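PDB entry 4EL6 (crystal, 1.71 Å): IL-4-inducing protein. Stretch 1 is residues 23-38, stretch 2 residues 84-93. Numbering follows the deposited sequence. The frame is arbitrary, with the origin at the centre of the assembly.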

# COMPACT_ATOMS: atom_id res chain seq x y z
N GLU A 23 -9.97 -2.89 -3.29
CA GLU A 23 -9.02 -2.38 -4.27
C GLU A 23 -8.93 -0.85 -4.14
O GLU A 23 -9.96 -0.13 -4.01
CB GLU A 23 -9.39 -2.77 -5.71
CG GLU A 23 -9.31 -4.26 -5.98
CD GLU A 23 -9.67 -4.62 -7.43
OE1 GLU A 23 -9.14 -5.62 -7.96
OE2 GLU A 23 -10.47 -3.90 -8.02
N VAL A 24 -7.72 -0.34 -4.14
CA VAL A 24 -7.52 1.10 -4.05
C VAL A 24 -6.85 1.54 -5.37
O VAL A 24 -5.84 0.94 -5.80
CB VAL A 24 -6.63 1.46 -2.84
CG1 VAL A 24 -6.25 2.91 -2.82
CG2 VAL A 24 -7.29 1.10 -1.50
N TYR A 25 -7.37 2.61 -6.01
CA TYR A 25 -6.98 3.00 -7.36
C TYR A 25 -6.16 4.26 -7.46
O TYR A 25 -5.52 4.53 -8.50
CB TYR A 25 -8.23 3.19 -8.24
CG TYR A 25 -9.12 1.94 -8.26
CD1 TYR A 25 -8.79 0.86 -9.05
CD2 TYR A 25 -10.20 1.84 -7.46
CE1 TYR A 25 -9.57 -0.29 -9.06
CE2 TYR A 25 -10.99 0.70 -7.45
CZ TYR A 25 -10.67 -0.35 -8.24
OH TYR A 25 -11.49 -1.47 -8.23
N LYS A 26 -6.13 5.04 -6.39
CA LYS A 26 -5.40 6.26 -6.37
C LYS A 26 -5.12 6.65 -4.93
O LYS A 26 -5.58 6.01 -3.96
CB LYS A 26 -6.18 7.35 -7.05
CG LYS A 26 -7.49 7.74 -6.48
CD LYS A 26 -8.21 8.54 -7.59
CE LYS A 26 -9.71 8.68 -7.33
NZ LYS A 26 -10.36 9.64 -8.30
N SER A 27 -4.28 7.65 -4.83
CA SER A 27 -3.84 8.19 -3.53
C SER A 27 -5.05 8.65 -2.76
O SER A 27 -6.05 9.20 -3.32
CB SER A 27 -2.89 9.34 -3.68
OG SER A 27 -1.75 8.91 -4.46
N VAL A 28 -4.97 8.47 -1.46
CA VAL A 28 -6.03 8.95 -0.58
C VAL A 28 -5.36 9.48 0.68
O VAL A 28 -4.59 8.76 1.33
CB VAL A 28 -7.11 7.90 -0.26
CG1 VAL A 28 -6.53 6.52 0.15
CG2 VAL A 28 -8.12 8.40 0.72
N GLY A 29 -5.71 10.71 1.05
CA GLY A 29 -5.06 11.34 2.13
C GLY A 29 -5.49 11.11 3.59
O GLY A 29 -4.75 11.45 4.56
N SER A 30 -6.64 10.49 3.79
CA SER A 30 -7.08 10.11 5.11
C SER A 30 -8.11 8.99 5.06
O SER A 30 -9.05 9.05 4.24
CB SER A 30 -7.61 11.28 5.94
OG SER A 30 -8.67 11.97 5.26
N LEU A 31 -7.90 8.00 5.92
CA LEU A 31 -8.78 6.87 6.10
C LEU A 31 -9.03 6.81 7.58
O LEU A 31 -8.10 6.66 8.40
CB LEU A 31 -8.13 5.58 5.60
CG LEU A 31 -7.59 5.55 4.17
CD1 LEU A 31 -6.71 4.31 3.94
CD2 LEU A 31 -8.76 5.50 3.21
N SER A 32 -10.28 6.95 7.95
CA SER A 32 -10.67 6.99 9.32
C SER A 32 -11.96 6.15 9.51
O SER A 32 -12.95 6.34 8.78
CB SER A 32 -10.93 8.43 9.75
OG SER A 32 -11.41 8.42 11.09
N PRO A 33 -11.97 5.25 10.48
CA PRO A 33 -10.78 4.90 11.25
C PRO A 33 -9.72 4.24 10.35
O PRO A 33 -9.96 3.82 9.23
CB PRO A 33 -11.31 3.83 12.22
CG PRO A 33 -12.38 3.19 11.44
CD PRO A 33 -13.04 4.27 10.64
N PRO A 34 -8.52 4.06 10.92
CA PRO A 34 -7.48 3.46 10.03
C PRO A 34 -7.85 2.04 9.52
O PRO A 34 -8.48 1.29 10.25
CB PRO A 34 -6.22 3.44 10.91
CG PRO A 34 -6.51 4.53 11.96
CD PRO A 34 -8.00 4.50 12.22
N TRP A 35 -7.45 1.70 8.30
CA TRP A 35 -7.66 0.36 7.73
C TRP A 35 -6.71 -0.63 8.27
O TRP A 35 -5.53 -0.33 8.31
CB TRP A 35 -7.55 0.46 6.24
CG TRP A 35 -8.73 1.18 5.65
CD1 TRP A 35 -9.70 1.96 6.33
CD2 TRP A 35 -9.09 1.25 4.26
NE1 TRP A 35 -10.59 2.47 5.41
CE2 TRP A 35 -10.28 2.07 4.17
CE3 TRP A 35 -8.54 0.73 3.09
CZ2 TRP A 35 -10.93 2.29 2.96
CZ3 TRP A 35 -9.18 0.99 1.90
CH2 TRP A 35 -10.35 1.76 1.84
N THR A 36 -7.20 -1.79 8.72
CA THR A 36 -6.34 -2.81 9.34
C THR A 36 -6.42 -4.12 8.59
O THR A 36 -7.00 -5.11 9.07
CB THR A 36 -6.75 -3.00 10.80
OG1 THR A 36 -8.17 -3.30 10.83
CG2 THR A 36 -6.42 -1.75 11.60
N PRO A 37 -5.86 -4.19 7.37
CA PRO A 37 -5.91 -5.42 6.60
C PRO A 37 -4.96 -6.49 7.19
O PRO A 37 -3.96 -6.21 7.90
CB PRO A 37 -5.40 -4.99 5.26
CG PRO A 37 -4.37 -3.90 5.58
CD PRO A 37 -5.07 -3.15 6.68
N GLY A 38 -5.29 -7.73 6.89
CA GLY A 38 -4.44 -8.87 7.20
C GLY A 38 -3.27 -8.99 6.27
O GLY A 38 -2.26 -9.55 6.65
N PHE A 84 3.41 -1.27 11.22
CA PHE A 84 2.16 -0.80 11.87
C PHE A 84 0.97 -1.52 11.28
O PHE A 84 0.98 -2.04 10.14
CB PHE A 84 2.00 0.70 11.70
CG PHE A 84 2.02 1.13 10.29
CD1 PHE A 84 3.22 1.42 9.62
CD2 PHE A 84 0.84 1.26 9.56
CE1 PHE A 84 3.21 1.86 8.32
CE2 PHE A 84 0.84 1.68 8.26
CZ PHE A 84 2.00 1.96 7.63
N LYS A 85 -0.08 -1.60 12.08
CA LYS A 85 -1.31 -2.31 11.74
C LYS A 85 -2.35 -1.50 10.99
O LYS A 85 -3.13 -2.07 10.18
CB LYS A 85 -1.94 -2.89 12.97
CG LYS A 85 -1.08 -3.90 13.68
CD LYS A 85 -1.70 -4.42 14.93
CE LYS A 85 -0.92 -5.68 15.42
NZ LYS A 85 -1.61 -6.07 16.68
N GLY A 86 -2.38 -0.20 11.25
CA GLY A 86 -3.48 0.61 10.77
C GLY A 86 -3.02 1.66 9.82
O GLY A 86 -2.09 2.47 10.09
N ILE A 87 -3.62 1.64 8.62
CA ILE A 87 -3.23 2.54 7.52
C ILE A 87 -4.15 3.76 7.55
O ILE A 87 -5.41 3.62 7.50
CB ILE A 87 -3.39 1.86 6.18
CG1 ILE A 87 -2.59 0.54 6.14
CG2 ILE A 87 -2.92 2.80 5.04
CD1 ILE A 87 -3.06 -0.40 5.06
N SER A 88 -3.54 4.94 7.64
CA SER A 88 -4.25 6.22 7.68
C SER A 88 -4.20 7.00 6.38
O SER A 88 -5.02 7.89 6.21
CB SER A 88 -3.82 7.12 8.85
OG SER A 88 -4.30 6.58 10.05
N SER A 89 -3.22 6.73 5.52
CA SER A 89 -3.20 7.35 4.16
C SER A 89 -2.39 6.45 3.25
O SER A 89 -1.52 5.65 3.68
CB SER A 89 -2.72 8.79 4.16
OG SER A 89 -1.38 8.99 4.66
N ILE A 90 -2.59 6.62 1.97
CA ILE A 90 -1.99 5.76 1.01
C ILE A 90 -1.60 6.63 -0.17
O ILE A 90 -2.47 7.37 -0.69
CB ILE A 90 -2.99 4.67 0.49
CG1 ILE A 90 -3.46 3.71 1.65
CG2 ILE A 90 -2.36 3.93 -0.68
CD1 ILE A 90 -4.62 2.82 1.27
N LYS A 91 -0.37 6.49 -0.66
CA LYS A 91 0.08 7.25 -1.85
C LYS A 91 0.45 6.30 -2.99
O LYS A 91 1.13 5.34 -2.77
CB LYS A 91 1.22 8.17 -1.58
CG LYS A 91 1.48 9.13 -2.73
CD LYS A 91 2.52 10.18 -2.39
CE LYS A 91 1.83 11.37 -1.74
NZ LYS A 91 2.64 12.61 -1.82
N ARG A 92 -0.13 6.56 -4.14
CA ARG A 92 0.20 5.84 -5.37
C ARG A 92 1.29 6.57 -6.15
O ARG A 92 1.20 7.78 -6.39
CB ARG A 92 -1.04 5.68 -6.26
CG ARG A 92 -0.78 4.93 -7.59
CD ARG A 92 -2.04 4.84 -8.46
NE ARG A 92 -1.68 4.33 -9.77
CZ ARG A 92 -2.52 4.26 -10.81
NH1 ARG A 92 -3.80 4.61 -10.69
NH2 ARG A 92 -2.06 3.83 -11.99
N CYS A 93 2.36 5.82 -6.42
CA CYS A 93 3.49 6.34 -7.10
C CYS A 93 3.94 5.48 -8.27
O CYS A 93 3.29 4.49 -8.64
CB CYS A 93 4.62 6.44 -6.09
SG CYS A 93 4.14 7.37 -4.58
O HOH W 1 -3.50 -4.84 10.29

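Stretches 23-38 and 84-93 run antiparallel, burying 762 Å² between them, and are joined mainly by backbone hydrogen bonds around two single beta bridges. At the start of stretch 1, the buried Val 24 points toward its partner and brings CG2 to 4.2 Å from CD1 of Ile 90. Ile 90, with the largest covered area of either stretch, is the buried aliphatic centre against which Val 24, Val 28 and Leu 31 pack. Arg 92 lies in an extended side-chain conformation and reaches the segment that follows the strand: its NH1 donates to the carbonyl O of Tyr 25 (2.8 Å), which sits at the edge of the guanidinium, near its plane. The side chain of Tyr 25 itself points away.

Ser 27, with chi1 in the m well, places OG 2.9 Å from the backbone N of Arg 92 and accepts its hydrogen bond, so a short hydroxyl does here what a carbonyl does in a regular sheet. The first bridge follows: Val 28 N donates to Ile 90 O (2.8 Å) and Ile 90 N to Val 28 O (3.0 Å), both nearly linear. Gly 29 has no side chain and packs its backbone beside Ser 89. Ser 88 O then accepts from Leu 31 N (2.9 Å) and also receives a CA-H...O contact from Ser 30 CA (3.2 Å).

Leu 31 points toward stretch 2, its CD1 lying 3.7 Å from Ile 90 CD1 and 4.2 Å from Ile 87 CG2; this one methyl, CD1, touches both isoleucines.

After the cis peptide before Pro 33, Pro 34 CB lies 3.8 Å from Gly 86 C and its CG 3.6 Å from Ser 88 OG; a CB on Gly 86 would sit tightly against Pro 34 CB. The second bridge pairs Trp 35 N with Ile 87 O (2.9 Å) and Ile 87 N with Trp 35 O (2.8 Å), while the indole leads away. Finally, Pro 37 CD packs 3.8 Å from Ile 87 CD1, and a water donates to Pro 37 O and Lys 85 O, its O 2.8 Å from each.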